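Local atomic coordinates of acyl-CoA thioester hydrolase ybgC (Escherichia coli K-12, PDB entry 3GRH), a protein that is a putative thioesterase of the outer membrane that belongs to the pectinesterase family yet neither binds pectin nor shows pectinesterase activity. Residues M176-S179 with C180-K183; T252-G255 with V256-L260; H89-I92 with Q93-V96; G151-P154 with A155-R158. One frame throughout, in Å; residues are numbered along the deposited sequence.

Contact 1 (M176-S179 with C180-K183)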
loop_
_atom_site.group_PDB
_atom_site.type_symbol
_atom_site.label_atom_id
_atom_site.label_comp_id
_atom_site.label_asym_id
_atom_site.label_seq_id
_atom_site.Cartn_x
_atom_site.Cartn_y
_atom_site.Cartn_z
ATOM N N MET A 176 -14.788 -9.622 10.216
ATOM C CA MET A 176 -14.142 -9.329 8.906
ATOM C C MET A 176 -14.730 -10.223 7.807
ATOM O O MET A 176 -15.243 -9.747 6.781
ATOM C CB MET A 176 -12.635 -9.520 9.015
ATOM C CG MET A 176 -12.017 -8.481 9.914
ATOM S SD MET A 176 -10.291 -8.718 10.363
ATOM C CE MET A 176 -9.500 -8.255 8.830
ATOM N N TYR A 177 -14.727 -11.530 8.048
ATOM C CA TYR A 177 -15.248 -12.484 7.113
ATOM C C TYR A 177 -16.697 -12.220 6.864
ATOM O O TYR A 177 -17.121 -12.234 5.714
ATOM C CB TYR A 177 -15.052 -13.870 7.636
ATOM C CG TYR A 177 -15.629 -14.910 6.738
ATOM C CD1 TYR A 177 -14.942 -15.262 5.564
ATOM C CD2 TYR A 177 -16.849 -15.479 6.995
ATOM C CE1 TYR A 177 -15.471 -16.181 4.699
ATOM C CE2 TYR A 177 -17.358 -16.402 6.158
ATOM C CZ TYR A 177 -16.662 -16.762 5.018
ATOM O OH TYR A 177 -17.296 -17.721 4.186
ATOM N N ASP A 178 -17.456 -11.978 7.923
ATOM C CA ASP A 178 -18.932 -11.820 7.807
ATOM C C ASP A 178 -19.325 -10.591 7.011
ATOM O O ASP A 178 -20.299 -10.604 6.287
ATOM C CB ASP A 178 -19.533 -11.737 9.189
ATOM C CG ASP A 178 -21.010 -11.962 9.222
ATOM O OD1 ASP A 178 -21.565 -12.736 8.410
ATOM O OD2 ASP A 178 -21.591 -11.337 10.128
ATOM N N SER A 179 -18.545 -9.535 7.091
ATOM C CA SER A 179 -18.818 -8.334 6.281
ATOM C C SER A 179 -18.750 -8.573 4.781
ATOM O O SER A 179 -19.396 -7.865 3.972
ATOM C CB SER A 179 -17.879 -7.164 6.657
ATOM O OG SER A 179 -16.524 -7.374 6.266
ATOM N N CYS A 180 -18.016 -9.586 4.386
ATOM C CA CYS A 180 -17.897 -9.930 2.982
ATOM C C CYS A 180 -18.896 -11.029 2.594
ATOM O O CYS A 180 -19.460 -11.023 1.508
ATOM C CB CYS A 180 -16.519 -10.453 2.751
ATOM S SG CYS A 180 -15.197 -9.243 3.125
ATOM N N GLN A 181 -19.073 -12.003 3.471
ATOM C CA GLN A 181 -19.698 -13.257 3.097
ATOM C C GLN A 181 -21.188 -13.058 2.983
ATOM O O GLN A 181 -21.855 -13.792 2.285
ATOM C CB GLN A 181 -19.352 -14.366 4.087
ATOM C CG GLN A 181 -20.009 -14.318 5.446
ATOM C CD GLN A 181 -21.218 -15.183 5.592
ATOM O OE1 GLN A 181 -21.429 -16.134 4.832
ATOM N NE2 GLN A 181 -22.038 -14.853 6.566
ATOM N N SER A 182 -21.688 -12.059 3.698
ATOM C CA SER A 182 -23.091 -11.679 3.697
ATOM C C SER A 182 -23.568 -11.016 2.394
ATOM O O SER A 182 -24.758 -10.891 2.154
ATOM C CB SER A 182 -23.294 -10.702 4.878
ATOM O OG SER A 182 -22.184 -9.829 4.985
ATOM N N LYS A 183 -22.640 -10.566 1.555
ATOM C CA LYS A 183 -23.008 -9.841 0.352
ATOM C C LYS A 183 -23.812 -10.719 -0.564
ATOM O O LYS A 183 -23.538 -11.907 -0.716
ATOM C CB LYS A 183 -21.776 -9.322 -0.391
ATOM C CG LYS A 183 -21.006 -8.283 0.384
ATOM C CD LYS A 183 -19.732 -7.910 -0.413
ATOM C CE LYS A 183 -18.862 -6.909 0.314
ATOM N NZ LYS A 183 -17.571 -6.741 -0.450
#
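Gln181 reaches back along helix 174-181 to touch both Tyr177 and Asp178. Its CB lies over one face of the Tyr177 ring in a CH-pi contact, 3.9 Å from CB to the ring centroid. CG moves out past the rim, 3.4 Å from Tyr177 CE2. The chain then bends at chi2 (98°), and the amide beyond it lies almost parallel to the phenol, the two planes 10° apart, with NE2 on the side of the Asp178 carboxylate. There the bond from Gln181 NE2 to Asp178 OD1 is short and straight, 2.8 Å with 173° at the hydrogen, and OD1 lies in the amide plane. Cut back to alanine, this side chain would probably leave Asp178 OD1 without its amide donor and the rim of the Tyr177 ring without CG beside it. Beneath the side chains, Tyr177 O accepts from both Cys180 N (3.1 Å) and Gln181 N (3.0 Å). Trp157 of helix 154-161 packs against Tyr177, Cys180 and Gln181, while Cys180 is joined to Cys192 by a disulfide and, with Met176 and Ser179, rests on Trp197 of strand 196-198.

Contact 2 (T252-G255 with V256-L260)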
loop_
_atom_site.group_PDB
_atom_site.type_symbol
_atom_site.label_atom_id
_atom_site.label_comp_id
_atom_site.label_asym_id
_atom_site.label_seq_id
_atom_site.Cartn_x
_atom_site.Cartn_y
_atom_site.Cartn_z
ATOM N N THR A 252 -6.733 1.338 3.649
ATOM C CA THR A 252 -7.966 2.002 3.881
ATOM C C THR A 252 -8.020 2.497 5.306
ATOM O O THR A 252 -7.110 2.256 6.113
ATOM C CB THR A 252 -9.237 1.129 3.660
ATOM O OG1 THR A 252 -9.628 0.542 4.910
ATOM C CG2 THR A 252 -9.147 0.028 2.567
ATOM N N ASN A 253 -9.017 3.299 5.569
ATOM C CA ASN A 253 -9.282 3.874 6.852
ATOM C C ASN A 253 -10.576 3.301 7.445
ATOM O O ASN A 253 -11.191 3.886 8.301
ATOM C CB ASN A 253 -9.320 5.421 6.821
ATOM C CG ASN A 253 -10.450 5.973 6.110
ATOM O OD1 ASN A 253 -11.048 5.299 5.297
ATOM N ND2 ASN A 253 -10.690 7.280 6.308
ATOM N N SER A 254 -10.964 2.149 6.984
ATOM C CA SER A 254 -12.141 1.479 7.451
ATOM C C SER A 254 -12.063 1.113 8.904
ATOM O O SER A 254 -10.986 0.769 9.460
ATOM C CB SER A 254 -12.269 0.177 6.643
ATOM O OG SER A 254 -13.383 -0.590 7.055
ATOM N N GLY A 255 -13.248 1.118 9.521
ATOM C CA GLY A 255 -13.447 0.510 10.831
ATOM C C GLY A 255 -14.121 -0.826 10.646
ATOM O O GLY A 255 -13.950 -1.489 9.622
ATOM N N VAL A 256 -14.927 -1.239 11.613
ATOM C CA VAL A 256 -15.514 -2.576 11.510
ATOM C C VAL A 256 -16.596 -2.782 10.428
ATOM O O VAL A 256 -16.930 -3.918 10.088
ATOM C CB VAL A 256 -16.083 -3.019 12.853
ATOM C CG1 VAL A 256 -14.956 -3.166 13.854
ATOM C CG2 VAL A 256 -17.170 -2.068 13.293
ATOM N N GLN A 257 -17.104 -1.685 9.871
ATOM C CA GLN A 257 -18.050 -1.730 8.747
ATOM C C GLN A 257 -17.515 -2.073 7.338
ATOM O O GLN A 257 -18.293 -2.224 6.386
ATOM C CB GLN A 257 -18.730 -0.365 8.647
ATOM C CG GLN A 257 -19.632 -0.025 9.771
ATOM C CD GLN A 257 -20.559 1.128 9.399
ATOM O OE1 GLN A 257 -21.605 0.927 8.776
ATOM N NE2 GLN A 257 -20.171 2.344 9.780
ATOM N N ASN A 258 -16.194 -2.224 7.195
ATOM C CA ASN A 258 -15.591 -2.524 5.896
ATOM C C ASN A 258 -15.995 -1.582 4.767
ATOM O O ASN A 258 -16.541 -1.995 3.754
ATOM C CB ASN A 258 -15.810 -4.010 5.526
ATOM C CG ASN A 258 -14.949 -4.466 4.406
ATOM O OD1 ASN A 258 -13.967 -3.861 4.111
ATOM N ND2 ASN A 258 -15.320 -5.586 3.779
ATOM N N ARG A 259 -15.664 -0.292 4.915
ATOM C CA ARG A 259 -15.883 0.684 3.870
ATOM C C ARG A 259 -15.034 1.875 4.211
ATOM O O ARG A 259 -14.688 2.073 5.400
ATOM C CB ARG A 259 -17.312 1.153 3.825
ATOM C CG ARG A 259 -17.856 1.577 5.124
ATOM C CD ARG A 259 -19.350 1.674 5.037
ATOM N NE ARG A 259 -19.905 2.451 6.135
ATOM C CZ ARG A 259 -21.207 2.662 6.319
ATOM N NH1 ARG A 259 -22.108 2.143 5.484
ATOM N NH2 ARG A 259 -21.616 3.396 7.349
ATOM N N LEU A 260 -14.707 2.657 3.196
ATOM C CA LEU A 260 -13.907 3.872 3.432
ATOM C C LEU A 260 -14.738 4.839 4.282
ATOM O O LEU A 260 -15.972 4.897 4.177
ATOM C CB LEU A 260 -13.443 4.504 2.134
ATOM C CG LEU A 260 -12.415 3.694 1.398
ATOM C CD1 LEU A 260 -12.173 4.231 -0.027
ATOM C CD2 LEU A 260 -11.132 3.628 2.201
HETATM O O HOH W 1 -15.712 1.614 8.057
#
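Ser254 and Arg259 face each other across a chain reversal in which the directions of 252-255 and 256-260 differ by 143° and Gly255 to Asn258 form a type I beta turn. This is a loop between strands 249-251 and 267-271 of the parallel beta-helix. The turn's own bond, Asn258 N to Gly255 O, is weak at 3.4 Å, and other groups help to close the loop. Ser254 OG lies anti to its backbone nitrogen (chi1 178°), a torsion that turns the hydroxyl across the loop, where it accepts from Arg259 N at 3.1 Å and donates to Gly255 O at 2.8 Å. One hydroxyl thus ties both arms together, while a water accepts from Gly255 N and donates to Arg259 O. With valine replacing the serine, Arg259 N would probably lose its acceptor and Gly255 O its hydroxyl donor, and the two arms would be less firmly joined. Just before it, Thr252 OG1 accepts from Ser254 N, making an ST turn, and is itself hydrogen-bonded to Asp231. Asn253 ND2 is held by the carbonyls of Glu261 and Arg264, and Asn258 OD1 by Arg229. Leu260, from the returning arm, meets the first residues of the loop through one methyl: its side chain runs roughly at right angles to that of Asn253, and CD2 lies 3.5 Å from Asn253 OD1. The same CD2 presses on Thr252 CB at 3.5 Å, tighter than usual for two carbons.

Contact 3 (H89-I92 with Q93-V96)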
loop_
_atom_site.group_PDB
_atom_site.type_symbol
_atom_site.label_atom_id
_atom_site.label_comp_id
_atom_site.label_asym_id
_atom_site.label_seq_id
_atom_site.Cartn_x
_atom_site.Cartn_y
_atom_site.Cartn_z
ATOM N N HIS A 89 1.600 -24.196 15.006
ATOM C CA HIS A 89 0.422 -24.116 14.149
ATOM C C HIS A 89 0.785 -24.364 12.710
ATOM O O HIS A 89 1.896 -24.085 12.335
ATOM C CB HIS A 89 -0.118 -22.707 14.248
ATOM C CG HIS A 89 -0.710 -22.403 15.578
ATOM N ND1 HIS A 89 0.028 -21.881 16.620
ATOM C CD2 HIS A 89 -1.949 -22.614 16.056
ATOM C CE1 HIS A 89 -0.747 -21.803 17.686
ATOM N NE2 HIS A 89 -1.955 -22.208 17.365
ATOM N N THR A 90 -0.119 -24.854 11.899
ATOM C CA THR A 90 0.203 -25.171 10.493
ATOM C C THR A 90 -0.387 -24.167 9.512
ATOM O O THR A 90 -0.144 -24.243 8.290
ATOM C CB THR A 90 -0.234 -26.573 10.132
ATOM O OG1 THR A 90 -1.607 -26.713 10.488
ATOM C CG2 THR A 90 0.631 -27.608 10.922
ATOM N N THR A 91 -1.224 -23.285 10.011
ATOM C CA THR A 91 -1.735 -22.194 9.182
ATOM C C THR A 91 -1.523 -20.908 9.916
ATOM O O THR A 91 -1.446 -20.861 11.139
ATOM C CB THR A 91 -3.245 -22.262 8.835
ATOM O OG1 THR A 91 -4.072 -21.989 9.982
ATOM C CG2 THR A 91 -3.593 -23.549 8.235
ATOM N N ILE A 92 -1.433 -19.836 9.138
ATOM C CA ILE A 92 -1.103 -18.560 9.732
ATOM C C ILE A 92 -2.300 -17.995 10.453
ATOM O O ILE A 92 -2.190 -17.476 11.596
ATOM C CB ILE A 92 -0.588 -17.560 8.706
ATOM C CG1 ILE A 92 0.681 -18.156 8.016
ATOM C CG2 ILE A 92 -0.394 -16.236 9.350
ATOM C CD1 ILE A 92 1.187 -17.377 6.906
ATOM N N GLN A 93 -3.490 -18.224 9.894
ATOM C CA GLN A 93 -4.704 -17.789 10.566
ATOM C C GLN A 93 -4.861 -18.410 11.926
ATOM O O GLN A 93 -5.271 -17.719 12.853
ATOM C CB GLN A 93 -5.968 -18.049 9.751
ATOM C CG GLN A 93 -7.209 -17.444 10.310
ATOM C CD GLN A 93 -7.213 -15.965 10.183
ATOM O OE1 GLN A 93 -7.259 -15.489 9.082
ATOM N NE2 GLN A 93 -7.250 -15.257 11.276
ATOM N N ALA A 94 -4.510 -19.684 12.090
ATOM C CA ALA A 94 -4.619 -20.329 13.386
ATOM C C ALA A 94 -3.723 -19.703 14.432
ATOM O O ALA A 94 -4.096 -19.627 15.635
ATOM C CB ALA A 94 -4.346 -21.813 13.211
ATOM N N ALA A 95 -2.507 -19.322 14.037
ATOM C CA ALA A 95 -1.594 -18.677 14.947
ATOM C C ALA A 95 -2.079 -17.289 15.284
ATOM O O ALA A 95 -1.926 -16.854 16.379
ATOM C CB ALA A 95 -0.162 -18.582 14.326
ATOM N N VAL A 96 -2.550 -16.534 14.305
ATOM C CA VAL A 96 -3.148 -15.208 14.575
ATOM C C VAL A 96 -4.279 -15.309 15.552
ATOM O O VAL A 96 -4.351 -14.563 16.480
ATOM C CB VAL A 96 -3.625 -14.521 13.283
ATOM C CG1 VAL A 96 -4.508 -13.295 13.565
ATOM C CG2 VAL A 96 -2.428 -14.153 12.390
#
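The ring of His89 lies flat on the first turn of helix 92-100, with Ala95 CA over the centre of one face. This is a CH-pi contact, 3.9 Å from CA to the ring centroid and 12° off the ring normal. The chi1 of -69° sets CG beside the backbone nitrogen of His89 and opposite its carbonyl carbon, and from there the imidazole reaches over the helix backbone. Ala95 CB adds to the contact at 4.0 Å from His89 ND1, while His89 CD2 approaches Ala94 CB at 3.8 Å.

Between His89 and the helix, Thr91 occupies the N-cap. Its OG1 accepts from Ala94 N at 3.2 Å, and its carbonyl takes a weak bond from Ala95 N. The regular helical pattern follows at once: Val96 N meets Ile92 O at 2.9 Å, nearly straight at 173°. On the buried side Ile92 CG2 touches Val96 CG2 at 4.2 Å.

Further out, the backbone of His89 is hydrogen-bonded to Val78 and Gly80. Ile92 and Ala95 pack on Val79 of strand 77-79, and Ala95 and Val96 on Ile110 of strand 108-112, which places this helix against one end of the beta-helix. Gln93 turns to other partners, its OE1 accepting from Tyr167 OH and Tyr122 N.

Capping thus supplies an acceptor to a first-turn amide that has no preceding helical carbonyl to use, while the histidine contributes an aromatic face pressed on a C-H group.

Contact 4 (G151-P154 with A155-R158)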
loop_
_atom_site.group_PDB
_atom_site.type_symbol
_atom_site.label_atom_id
_atom_site.label_comp_id
_atom_site.label_asym_id
_atom_site.label_seq_id
_atom_site.Cartn_x
_atom_site.Cartn_y
_atom_site.Cartn_z
ATOM N N GLY A 151 -14.293 -9.451 -8.982
ATOM C CA GLY A 151 -15.399 -9.799 -9.797
ATOM C C GLY A 151 -16.071 -11.115 -9.505
ATOM O O GLY A 151 -17.103 -11.438 -10.150
ATOM N N MET A 152 -15.486 -11.921 -8.658
ATOM C CA MET A 152 -15.972 -13.254 -8.361
ATOM C C MET A 152 -17.272 -13.215 -7.570
ATOM O O MET A 152 -17.591 -12.266 -6.852
ATOM C CB MET A 152 -14.890 -14.122 -7.731
ATOM C CG MET A 152 -14.782 -13.997 -6.296
ATOM S SD MET A 152 -13.200 -14.553 -5.581
ATOM C CE MET A 152 -13.370 -16.302 -5.828
ATOM N N SER A 153 -18.065 -14.282 -7.737
ATOM C CA SER A 153 -19.300 -14.388 -7.032
ATOM C C SER A 153 -19.068 -14.596 -5.551
ATOM O O SER A 153 -18.059 -15.172 -5.166
ATOM C CB SER A 153 -20.168 -15.568 -7.543
ATOM O OG SER A 153 -19.541 -16.851 -7.383
ATOM N N PRO A 154 -19.997 -14.102 -4.709
ATOM C CA PRO A 154 -19.877 -14.462 -3.298
ATOM C C PRO A 154 -19.820 -15.914 -3.002
ATOM O O PRO A 154 -19.050 -16.334 -2.140
ATOM C CB PRO A 154 -21.078 -13.764 -2.647
ATOM C CG PRO A 154 -21.354 -12.584 -3.587
ATOM C CD PRO A 154 -21.046 -13.096 -4.939
ATOM N N ALA A 155 -20.592 -16.751 -3.690
ATOM C CA ALA A 155 -20.476 -18.176 -3.436
ATOM C C ALA A 155 -19.095 -18.772 -3.688
ATOM O O ALA A 155 -18.622 -19.599 -2.900
ATOM C CB ALA A 155 -21.498 -18.877 -4.275
ATOM N N ASP A 156 -18.489 -18.408 -4.806
ATOM C CA ASP A 156 -17.118 -18.825 -5.157
ATOM C C ASP A 156 -16.121 -18.278 -4.167
ATOM O O ASP A 156 -15.231 -18.990 -3.759
ATOM C CB ASP A 156 -16.752 -18.390 -6.574
ATOM C CG ASP A 156 -17.457 -19.206 -7.633
ATOM O OD1 ASP A 156 -18.205 -20.170 -7.275
ATOM O OD2 ASP A 156 -17.267 -18.876 -8.835
ATOM N N TRP A 157 -16.306 -17.035 -3.734
ATOM C CA TRP A 157 -15.484 -16.412 -2.684
ATOM C C TRP A 157 -15.534 -17.157 -1.386
ATOM O O TRP A 157 -14.521 -17.506 -0.803
ATOM C CB TRP A 157 -15.893 -14.964 -2.498
ATOM C CG TRP A 157 -15.030 -14.188 -1.563
ATOM C CD1 TRP A 157 -13.939 -13.459 -1.866
ATOM C CD2 TRP A 157 -15.239 -14.043 -0.178
ATOM N NE1 TRP A 157 -13.426 -12.871 -0.759
ATOM C CE2 TRP A 157 -14.186 -13.242 0.321
ATOM C CE3 TRP A 157 -16.214 -14.513 0.723
ATOM C CZ2 TRP A 157 -14.128 -12.873 1.638
ATOM C CZ3 TRP A 157 -16.116 -14.184 2.033
ATOM C CH2 TRP A 157 -15.064 -13.397 2.485
ATOM N N ARG A 158 -16.747 -17.472 -0.928
ATOM C CA ARG A 158 -16.903 -18.193 0.329
ATOM C C ARG A 158 -16.244 -19.548 0.312
ATOM O O ARG A 158 -15.659 -19.959 1.298
ATOM C CB ARG A 158 -18.388 -18.377 0.652
ATOM C CG ARG A 158 -19.074 -17.141 1.183
ATOM C CD ARG A 158 -20.431 -17.412 1.751
ATOM N NE ARG A 158 -21.374 -17.913 0.785
ATOM C CZ ARG A 158 -22.197 -17.185 0.031
ATOM N NH1 ARG A 158 -22.251 -15.858 0.109
ATOM N NH2 ARG A 158 -23.005 -17.825 -0.785
HETATM O O HOH W 2 -17.223 -16.233 -9.691
#
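Met152 reaches Trp157 through a chi1 of 86° and a nearly extended chi2, which bring its sulfur to the indole; the bend at chi3 (-70°) then carries the methyl CE over the backbone, to 3.7 Å from Trp157 N. Trp157 answers with CG anti to its own nitrogen (chi1 -174°), presenting the CD1 edge. Met152 SD lies in the ring plane at that edge, 3.9 Å from Trp157 CD1. Ser153 OG accepts from Asp156 N, a capping bond of 3.2 Å. A water bridges the same pair, accepting from Ser153 N and donating to Asp156 OD2. Two helical bonds follow, Trp157 N to Ser153 O at 2.9 Å and Arg158 N to Pro154 O at 2.8 Å. One face of the Arg158 guanidinium comes over Pro154 O; NH1 is 3.7 Å from Pro154 CB and finds its polar partner in Gln181 O. Trp157 NE1 is likewise satisfied outside this turn, by Cys192 O. Serine at the N-cap followed by proline in the first turn is a familiar helix start, here opening helix 154-161 with a Met-aromatic contact beside it.

How the contacts relate
Contacts 1 and 4 form one unit: their centres are 11 Å apart, and helices 154-161 and 174-181, consecutive in the chain, pack through Tyr177 CE1 and Trp157 CZ3 at 3.4 Å and through the Arg158 NH1 to Gln181 O pair (3.0 Å, a probable hydrogen bond). Contact 2 also touches contact 1, where Asn258 ND2 lies 3.3 Å from Ser179 OG. Contact 3 stands apart, its nearest atoms about 7 Å from contact 1, yet Tyr167 bridges the gap by meeting both Gln93 and Tyr177. Contact 2 is nearest the predicted nucleophile, the Leu260 and Asp280 side chains being about 12 Å apart.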